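Local coordinates for solute-binding periplasmic protein of iron/siderophore ABC transporter (Yersinia pestis, PDB 6B2Y), which probably captures chelated iron in the periplasm and delivers it to an ABC transporter, as the substrate-binding component of an iron/siderophore uptake system, at residues 220-225 with 237-242; 253-256 with 262-265; 275-280 with 347-352; 327-332 with 340-345. One frame throughout, in Å; residues are numbered along the deposited sequence.

Contact 1 (220-225 with 237-242)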
# COMPACT_ATOMS: atom_id res chain seq x y z
N ILE A 220 9.35 -4.53 11.54
CA ILE A 220 8.81 -4.89 10.24
C ILE A 220 9.93 -4.90 9.21
O ILE A 220 10.62 -3.89 9.00
CB ILE A 220 7.66 -3.97 9.80
CG1 ILE A 220 7.06 -4.48 8.48
CG2 ILE A 220 8.12 -2.53 9.65
CD1 ILE A 220 5.57 -4.47 8.43
N GLU A 221 10.13 -6.05 8.56
CA GLU A 221 11.11 -6.16 7.49
C GLU A 221 10.35 -6.03 6.17
O GLU A 221 9.65 -6.96 5.76
CB GLU A 221 11.87 -7.49 7.57
CG GLU A 221 13.05 -7.50 6.64
CD GLU A 221 13.74 -8.85 6.58
OE1 GLU A 221 14.61 -9.02 5.71
OE2 GLU A 221 13.39 -9.73 7.39
N LEU A 222 10.47 -4.87 5.53
CA LEU A 222 9.79 -4.65 4.26
C LEU A 222 10.49 -5.41 3.13
O LEU A 222 11.71 -5.40 3.01
CB LEU A 222 9.74 -3.16 3.94
CG LEU A 222 8.96 -2.34 4.96
CD1 LEU A 222 9.16 -0.83 4.71
CD2 LEU A 222 7.47 -2.70 4.89
N ARG A 223 9.68 -6.02 2.26
CA ARG A 223 10.20 -6.84 1.16
C ARG A 223 11.23 -7.84 1.66
O ARG A 223 12.31 -7.99 1.09
CB ARG A 223 10.74 -5.97 0.04
CG ARG A 223 9.77 -4.88 -0.38
CD ARG A 223 10.39 -3.91 -1.38
NE ARG A 223 11.60 -3.29 -0.86
CZ ARG A 223 12.79 -3.40 -1.44
NH1 ARG A 223 13.85 -2.81 -0.91
NH2 ARG A 223 12.92 -4.11 -2.56
N ALA A 224 10.90 -8.50 2.77
CA ALA A 224 11.82 -9.40 3.45
C ALA A 224 12.35 -10.46 2.50
O ALA A 224 11.59 -11.10 1.77
CB ALA A 224 11.10 -10.07 4.62
N GLY A 225 13.67 -10.64 2.53
CA GLY A 225 14.32 -11.69 1.77
C GLY A 225 14.47 -11.42 0.30
O GLY A 225 15.02 -12.26 -0.41
N GLY A 237 7.17 6.98 9.89
CA GLY A 237 6.20 7.04 8.82
C GLY A 237 6.05 5.68 8.17
O GLY A 237 6.44 4.67 8.74
N ASN A 238 5.48 5.69 6.97
CA ASN A 238 5.10 4.48 6.25
C ASN A 238 4.48 3.45 7.19
O ASN A 238 3.63 3.81 8.01
CB ASN A 238 6.31 3.92 5.51
CG ASN A 238 5.91 2.93 4.42
OD1 ASN A 238 6.11 1.73 4.59
ND2 ASN A 238 5.33 3.42 3.33
N MET A 239 4.88 2.16 7.10
CA MET A 239 4.22 1.15 7.90
C MET A 239 4.48 1.34 9.39
O MET A 239 3.73 0.80 10.20
CB MET A 239 4.65 -0.25 7.44
CG MET A 239 4.14 -0.61 6.06
SD MET A 239 3.62 -2.32 6.07
CE MET A 239 3.42 -2.75 4.34
N GLY A 240 5.52 2.11 9.75
CA GLY A 240 5.66 2.54 11.13
C GLY A 240 4.41 3.20 11.66
O GLY A 240 4.03 3.01 12.82
N ASP A 241 3.73 3.99 10.82
CA ASP A 241 2.46 4.60 11.22
C ASP A 241 1.43 3.53 11.60
O ASP A 241 0.62 3.73 12.52
CB ASP A 241 1.90 5.47 10.08
CG ASP A 241 2.59 6.82 9.99
OD1 ASP A 241 3.49 7.10 10.82
OD2 ASP A 241 2.21 7.62 9.10
N PHE A 242 1.41 2.41 10.86
CA PHE A 242 0.43 1.36 11.18
C PHE A 242 0.77 0.69 12.49
O PHE A 242 -0.13 0.32 13.26
CB PHE A 242 0.38 0.31 10.08
CG PHE A 242 0.26 0.87 8.68
CD1 PHE A 242 -0.35 2.10 8.45
CD2 PHE A 242 0.74 0.14 7.60
CE1 PHE A 242 -0.45 2.60 7.16
CE2 PHE A 242 0.64 0.64 6.32
CZ PHE A 242 0.06 1.86 6.10

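Contact 2 (253-256 with 262-265)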
# COMPACT_ATOMS: atom_id res chain seq x y z
N LYS A 253 11.69 3.14 14.86
CA LYS A 253 11.23 4.53 14.83
C LYS A 253 12.35 5.49 15.21
O LYS A 253 12.55 6.52 14.55
CB LYS A 253 10.03 4.71 15.76
CG LYS A 253 9.33 6.07 15.63
CD LYS A 253 8.05 6.13 16.48
CE LYS A 253 7.17 7.32 16.08
NZ LYS A 253 5.83 7.33 16.75
N ASN A 254 13.10 5.19 16.28
CA ASN A 254 14.22 6.03 16.68
C ASN A 254 15.47 5.79 15.85
O ASN A 254 16.45 6.52 16.03
CB ASN A 254 14.57 5.81 18.16
CG ASN A 254 13.40 6.08 19.09
OD1 ASN A 254 12.70 7.08 18.96
ND2 ASN A 254 13.20 5.17 20.05
N LEU A 255 15.48 4.81 14.95
CA LEU A 255 16.70 4.43 14.25
C LEU A 255 16.85 5.07 12.88
O LEU A 255 17.94 4.99 12.30
CB LEU A 255 16.77 2.90 14.09
CG LEU A 255 17.00 2.04 15.33
CD1 LEU A 255 16.90 0.57 14.97
CD2 LEU A 255 18.36 2.36 15.95
N LEU A 256 15.80 5.68 12.34
CA LEU A 256 15.84 6.24 11.00
C LEU A 256 15.39 7.69 11.03
O LEU A 256 14.52 8.06 11.83
CB LEU A 256 14.94 5.45 10.04
CG LEU A 256 15.29 3.98 9.85
CD1 LEU A 256 14.37 3.31 8.83
CD2 LEU A 256 16.75 3.85 9.41
N THR A 262 17.02 1.38 5.74
CA THR A 262 17.62 0.08 6.04
C THR A 262 18.24 0.11 7.44
O THR A 262 18.86 1.10 7.83
CB THR A 262 18.68 -0.30 5.00
OG1 THR A 262 18.06 -0.48 3.72
CG2 THR A 262 19.39 -1.59 5.37
N VAL A 263 18.03 -0.97 8.20
CA VAL A 263 18.65 -1.16 9.50
C VAL A 263 19.43 -2.46 9.44
O VAL A 263 18.92 -3.47 8.95
CB VAL A 263 17.59 -1.20 10.62
CG1 VAL A 263 18.20 -1.64 11.95
CG2 VAL A 263 16.89 0.16 10.75
N ASN A 264 20.67 -2.46 9.93
CA ASN A 264 21.48 -3.66 9.75
C ASN A 264 20.97 -4.78 10.63
O ASN A 264 20.38 -4.56 11.70
CB ASN A 264 22.94 -3.38 10.02
CG ASN A 264 23.77 -3.29 8.74
OD1 ASN A 264 24.11 -4.32 8.14
ND2 ASN A 264 24.09 -2.07 8.31
N LEU A 265 21.22 -6.02 10.18
CA LEU A 265 20.66 -7.20 10.85
C LEU A 265 21.12 -7.29 12.30
O LEU A 265 20.35 -7.74 13.16
CB LEU A 265 21.04 -8.47 10.08
CG LEU A 265 20.56 -9.77 10.72
CD1 LEU A 265 19.05 -9.74 10.93
CD2 LEU A 265 20.94 -10.99 9.88

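Contact 3 (275-280 with 347-352)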
# COMPACT_ATOMS: atom_id res chain seq x y z
N ILE A 275 7.72 -8.92 18.45
CA ILE A 275 6.91 -9.33 17.30
C ILE A 275 7.70 -9.04 16.03
O ILE A 275 8.35 -8.00 15.92
CB ILE A 275 5.56 -8.59 17.30
CG1 ILE A 275 4.70 -9.05 18.47
CG2 ILE A 275 4.82 -8.78 15.97
CD1 ILE A 275 3.42 -8.27 18.63
N TYR A 276 7.65 -9.98 15.08
CA TYR A 276 8.33 -9.85 13.79
C TYR A 276 7.30 -9.89 12.68
O TYR A 276 6.42 -10.76 12.66
CB TYR A 276 9.37 -10.97 13.58
CG TYR A 276 9.90 -11.02 12.16
CD1 TYR A 276 10.98 -10.24 11.77
CD2 TYR A 276 9.31 -11.83 11.21
CE1 TYR A 276 11.46 -10.27 10.48
CE2 TYR A 276 9.78 -11.86 9.89
CZ TYR A 276 10.86 -11.09 9.55
OH TYR A 276 11.34 -11.11 8.26
N ILE A 277 7.40 -8.93 11.75
CA ILE A 277 6.51 -8.84 10.59
C ILE A 277 7.37 -8.77 9.34
O ILE A 277 8.32 -7.99 9.29
CB ILE A 277 5.59 -7.61 10.65
CG1 ILE A 277 4.84 -7.54 11.98
CG2 ILE A 277 4.57 -7.65 9.51
CD1 ILE A 277 3.87 -6.36 12.05
N ALA A 278 7.02 -9.57 8.33
CA ALA A 278 7.63 -9.48 7.01
C ALA A 278 6.59 -8.98 6.01
O ALA A 278 5.43 -9.39 6.07
CB ALA A 278 8.16 -10.85 6.56
N SER A 279 7.00 -8.11 5.10
CA SER A 279 6.12 -7.72 4.00
C SER A 279 6.62 -8.34 2.70
O SER A 279 7.82 -8.56 2.52
CB SER A 279 6.02 -6.20 3.81
OG SER A 279 7.07 -5.68 3.01
N GLY A 280 5.68 -8.60 1.80
CA GLY A 280 6.04 -9.11 0.49
C GLY A 280 4.83 -9.18 -0.41
O GLY A 280 3.70 -8.96 0.00
N ALA A 347 -3.13 -4.79 14.61
CA ALA A 347 -3.74 -4.68 15.94
C ALA A 347 -4.21 -6.04 16.44
O ALA A 347 -4.00 -6.39 17.61
CB ALA A 347 -4.91 -3.70 15.90
N LYS A 348 -4.86 -6.81 15.57
CA LYS A 348 -5.36 -8.12 15.97
C LYS A 348 -4.22 -9.07 16.32
O LYS A 348 -4.35 -9.91 17.22
CB LYS A 348 -6.24 -8.70 14.86
CG LYS A 348 -7.14 -9.86 15.30
CD LYS A 348 -7.93 -10.40 14.13
CE LYS A 348 -8.69 -11.66 14.51
NZ LYS A 348 -9.88 -11.36 15.36
N TRP A 349 -3.09 -8.98 15.61
CA TRP A 349 -1.92 -9.76 15.98
C TRP A 349 -1.35 -9.31 17.33
O TRP A 349 -0.98 -10.16 18.15
CB TRP A 349 -0.82 -9.66 14.92
CG TRP A 349 -1.19 -10.21 13.59
CD1 TRP A 349 -2.09 -11.20 13.33
CD2 TRP A 349 -0.63 -9.82 12.33
NE1 TRP A 349 -2.14 -11.44 11.97
CE2 TRP A 349 -1.25 -10.61 11.34
CE3 TRP A 349 0.33 -8.88 11.94
CZ2 TRP A 349 -0.94 -10.48 9.98
CZ3 TRP A 349 0.63 -8.75 10.60
CH2 TRP A 349 0.00 -9.55 9.64
N PHE A 350 -1.28 -7.99 17.56
CA PHE A 350 -0.62 -7.48 18.75
C PHE A 350 -1.44 -7.78 20.00
O PHE A 350 -0.88 -8.03 21.07
CB PHE A 350 -0.40 -5.96 18.67
CG PHE A 350 0.48 -5.50 17.52
CD1 PHE A 350 1.19 -6.40 16.73
CD2 PHE A 350 0.60 -4.14 17.25
CE1 PHE A 350 1.98 -5.96 15.68
CE2 PHE A 350 1.40 -3.68 16.20
CZ PHE A 350 2.08 -4.60 15.41
N TYR A 351 -2.76 -7.69 19.89
CA TYR A 351 -3.66 -7.86 21.03
C TYR A 351 -4.79 -8.80 20.62
O TYR A 351 -5.92 -8.37 20.40
CB TYR A 351 -4.20 -6.51 21.50
CG TYR A 351 -3.10 -5.52 21.84
CD1 TYR A 351 -2.48 -5.53 23.08
CD2 TYR A 351 -2.69 -4.55 20.92
CE1 TYR A 351 -1.48 -4.64 23.39
CE2 TYR A 351 -1.69 -3.65 21.23
CZ TYR A 351 -1.10 -3.68 22.48
OH TYR A 351 -0.10 -2.79 22.81
N PRO A 352 -4.49 -10.10 20.51
CA PRO A 352 -5.51 -11.05 20.01
C PRO A 352 -6.77 -11.07 20.86
O PRO A 352 -7.89 -11.11 20.32
CB PRO A 352 -4.79 -12.40 20.05
CG PRO A 352 -3.34 -12.09 20.20
CD PRO A 352 -3.24 -10.77 20.90

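Contact 4 (327-332 with 340-345)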
# COMPACT_ATOMS: atom_id res chain seq x y z
N TYR A 327 4.63 -12.88 11.56
CA TYR A 327 3.49 -12.61 10.68
C TYR A 327 4.00 -12.04 9.37
O TYR A 327 5.14 -11.57 9.27
CB TYR A 327 2.50 -11.61 11.34
CG TYR A 327 2.20 -11.95 12.78
CD1 TYR A 327 1.07 -12.70 13.10
CD2 TYR A 327 3.04 -11.54 13.82
CE1 TYR A 327 0.79 -13.03 14.41
CE2 TYR A 327 2.77 -11.89 15.15
CZ TYR A 327 1.63 -12.63 15.43
OH TYR A 327 1.33 -12.98 16.73
N ALA A 328 3.15 -12.08 8.34
CA ALA A 328 3.46 -11.43 7.07
C ALA A 328 2.28 -10.59 6.60
O ALA A 328 1.11 -10.94 6.81
CB ALA A 328 3.84 -12.43 5.97
N ILE A 329 2.61 -9.46 5.96
CA ILE A 329 1.64 -8.50 5.46
C ILE A 329 1.94 -8.19 4.00
O ILE A 329 3.10 -8.17 3.58
CB ILE A 329 1.66 -7.20 6.31
CG1 ILE A 329 0.51 -6.29 5.92
CG2 ILE A 329 3.02 -6.49 6.17
CD1 ILE A 329 -0.86 -6.81 6.35
N TRP A 330 0.89 -7.93 3.22
CA TRP A 330 1.05 -7.58 1.81
C TRP A 330 1.78 -6.24 1.67
O TRP A 330 1.37 -5.23 2.25
CB TRP A 330 -0.32 -7.50 1.15
CG TRP A 330 -0.37 -7.39 -0.35
CD1 TRP A 330 0.17 -8.25 -1.27
CD2 TRP A 330 -1.07 -6.39 -1.11
NE1 TRP A 330 -0.13 -7.84 -2.55
CE2 TRP A 330 -0.89 -6.71 -2.48
CE3 TRP A 330 -1.84 -5.27 -0.76
CZ2 TRP A 330 -1.44 -5.94 -3.50
CZ3 TRP A 330 -2.38 -4.49 -1.78
CH2 TRP A 330 -2.18 -4.83 -3.13
N HIS A 331 2.85 -6.24 0.87
CA HIS A 331 3.73 -5.08 0.87
C HIS A 331 3.05 -3.85 0.28
O HIS A 331 3.33 -2.73 0.73
CB HIS A 331 5.00 -5.37 0.09
CG HIS A 331 5.91 -4.19 0.02
ND1 HIS A 331 6.60 -3.73 1.11
CD2 HIS A 331 6.19 -3.34 -1.00
CE1 HIS A 331 7.28 -2.64 0.77
NE2 HIS A 331 7.05 -2.40 -0.51
N ASN A 332 2.16 -4.03 -0.69
CA ASN A 332 1.59 -2.86 -1.35
C ASN A 332 0.70 -2.03 -0.45
O ASN A 332 0.37 -0.90 -0.83
CB ASN A 332 0.84 -3.30 -2.60
CG ASN A 332 1.77 -3.75 -3.71
OD1 ASN A 332 2.78 -3.10 -3.97
ND2 ASN A 332 1.45 -4.87 -4.34
N VAL A 340 -5.91 0.50 5.73
CA VAL A 340 -6.65 0.22 6.97
C VAL A 340 -6.68 -1.29 7.23
O VAL A 340 -6.75 -1.72 8.39
CB VAL A 340 -8.06 0.83 6.92
CG1 VAL A 340 -8.86 0.35 5.71
CG2 VAL A 340 -8.85 0.56 8.23
N LEU A 341 -6.61 -2.11 6.18
CA LEU A 341 -6.59 -3.55 6.40
C LEU A 341 -5.30 -3.99 7.09
O LEU A 341 -5.31 -4.95 7.87
CB LEU A 341 -6.76 -4.29 5.08
CG LEU A 341 -8.09 -3.97 4.40
CD1 LEU A 341 -8.08 -4.46 2.95
CD2 LEU A 341 -9.24 -4.57 5.16
N ALA A 342 -4.19 -3.31 6.82
CA ALA A 342 -2.96 -3.62 7.54
C ALA A 342 -3.03 -3.13 8.98
O ALA A 342 -2.55 -3.81 9.90
CB ALA A 342 -1.75 -3.01 6.82
N ILE A 343 -3.61 -1.95 9.20
CA ILE A 343 -3.72 -1.45 10.57
C ILE A 343 -4.52 -2.42 11.43
O ILE A 343 -4.12 -2.74 12.57
CB ILE A 343 -4.35 -0.05 10.57
CG1 ILE A 343 -3.40 0.95 9.88
CG2 ILE A 343 -4.67 0.39 11.98
CD1 ILE A 343 -4.14 2.25 9.53
N GLN A 344 -5.63 -2.92 10.90
CA GLN A 344 -6.48 -3.85 11.65
C GLN A 344 -5.77 -5.18 11.86
O GLN A 344 -5.86 -5.77 12.95
CB GLN A 344 -7.81 -4.06 10.93
CG GLN A 344 -8.76 -2.87 10.99
CD GLN A 344 -10.13 -3.22 10.44
OE1 GLN A 344 -10.31 -4.28 9.83
NE2 GLN A 344 -11.08 -2.34 10.65
N SER A 345 -5.07 -5.67 10.84
CA SER A 345 -4.35 -6.94 10.98
C SER A 345 -3.24 -6.82 12.03
O SER A 345 -3.08 -7.72 12.87
CB SER A 345 -3.76 -7.38 9.64
OG SER A 345 -4.78 -7.86 8.78

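Contact 1 (220-225 with 237-242)
Chi1 of Ile220 (-176°) points CG1 opposite the backbone N, while CG of Met239 is set beside its own N; the two chains cross at about a right angle, and CD1 of Ile220 lies 3.7 Å from SD of Met239. A bend at chi2 (-139°) carries the Met239 thioether across to the second partner, Leu222, whose CD2 is 4.0 Å from the same SD and 4.1 Å from the Met239 CE methyl. The unbranched, pliable methionine suits this place because a single chain can reach two differently shaped aliphatic residues. The other Leu222 methyl, CD1, approaches OD1 of Asn238 at 4.0 Å in van der Waals contact. Both ends of that amide are engaged: OD1 accepts a weak bond from N of Met239, 2.8 Å long and bent to 143°, while ND2 donates to the carbonyl of Arg165. Glu221 to Ala224 form a type II turn, with Leu222 at its second position. All four touching residues are buried. Beside them, strand 275-280 packs Ile277 on Ile220, and Phe346 of helix 340-350 also meets Ile220; the contact joins strand 217-221 to helix 239-245, whose Phe242 also meets helix 340-350.

Contact 2 (253-256 with 262-265)
Val263 meets the 253-256 segment through both of its methyls. From a CB directed at that segment, CG1 stands anti to the backbone N (chi1 170°) and reaches CD1 of Leu255 at 4.0 Å; CG2, turned to lie beside the N, comes within 3.9 Å of CD2 of Leu256. A beta-branched residue suits the place, since its two short arms serve two consecutive leucines without a long chain having to be ordered. Leu255 crosses the valine at about a right angle and lies toward the exposed side of the contact, whereas Leu256 runs obliquely to it and is buried. The CD2 methyl of Leu256 also rests 3.8 Å from the backbone O of Thr262, a van der Waals contact with the carbonyl oxygen. No hydrogen bond joins the two segments, and the contact is made mostly by methyl groups. Thr233 of strand 232-234 packs on both Val263 and Leu256 and extends the patch. NZ of Lys236 bonds to the carbonyls of Lys253 and Leu256. The contact pairs the loops either side of the short strand 260-262, which link strand 249-250 of the mixed sheet to helix 265-271 in this alpha/beta lobe, with hydrophobic side chains packed between them.

Contact 3 (275-280 with 347-352)
In the alpha/beta domain of this periplasmic binding protein, strand 275-280 lies inside a mixed sheet and helix 340-350 packs on one face of it; here the last turn of that helix meets the first half of the strand. Alternate strand residues, Ile275 and Ile277, turn their side chains to the helix, as residues i and i+2 of a strand do. Branched aliphatics suit a sheet strand and offer several methyls to aromatic partners. In Ile277, chi1 of -52° and an extended chi2 (-178°) together carry CD1 to the edge of the Phe350 ring, near its plane and 4.1 Å from CE1. The other branch, CG2, meets CZ3 of the Trp349 indole at 4.2 Å, so one isoleucine serves both rings. Trp349 is itself stacked with Tyr327 of the next strand, while Val218 of strand 217-221 packs on Phe350; the two broad aromatics thus span three neighbouring strands. The chain leaves helical geometry at Tyr351, whose N still bonds to O of Ala347 at 2.9 Å. The tightest approach is at Ile275, which crosses Phe350 obliquely: its CG2 lies 4.0 Å from CE1 of Phe350, and its CD1 reaches the ring atom CD1 of Phe350 at 3.5 Å.

Contact 4 (327-332 with 340-345)
Strand 326-330 packs against the first turns of helix 340-350, and the backbones come nearest at Ile329 and Ala342, whose CA atoms are 7.0 Å apart. The contact is carried by Ile329. Its CG1 lies trans to the backbone N (chi1 -172°), and the next torsion (chi2 71°) folds CD1 so that this methyl lies 3.9 Å from CB of Ala342 and 4.0 Å from CA of Ala342. CG1 of Ile329 follows at 4.1 Å from the same CB, so the isoleucine rests its outer branch along the alanine. A small residue suits the helix here because it lets the strand approach closely while still presenting a methyl. One turn on, CB of Ser345 borders CD1 of Ile329 at 4.4 Å, a marginal touch. The Ser345 hydroxyl is turned back to its own helix: OG donates to O of Leu341 at 3.1 Å, 23° out of the carbonyl plane, and the Ser345 amide reaches that oxygen from the opposite face. The OG bond gives the buried hydroxyl a partner within a nonpolar interface, and O of Leu341 accepts two bonds. Strand 326-330 lies between 275-280 and 381-383 in the sheet. Trp381 of the latter packs on Ile329, Leu341 and Ser345, and helix 360-371 meets the helix through Thr363 and Met364 on Leu341.

Contacts 1, 3 and 4 converge on one mixed sheet, through its adjacent strands 217-221, 275-280 and 326-330, while contacts 3 and 4 also share helix 340-350 and have centres about 8 Å apart. Contacts 1 and 3 are joined by hydrogen bonds, Glu221 OE2 to Tyr276 OH at 2.6 Å and Arg223 N to Ser279 OG at 2.7 Å; the same OG lies 2.8 Å from ND1 of His331, bringing in contact 4. Contact 2 stands apart on the periphery, its centre about 11 Å from that of contact 1 with no touch. The side chains of Asn238 and of Phe350 are each about 12 Å from a bound sodium ion, beyond direct contact.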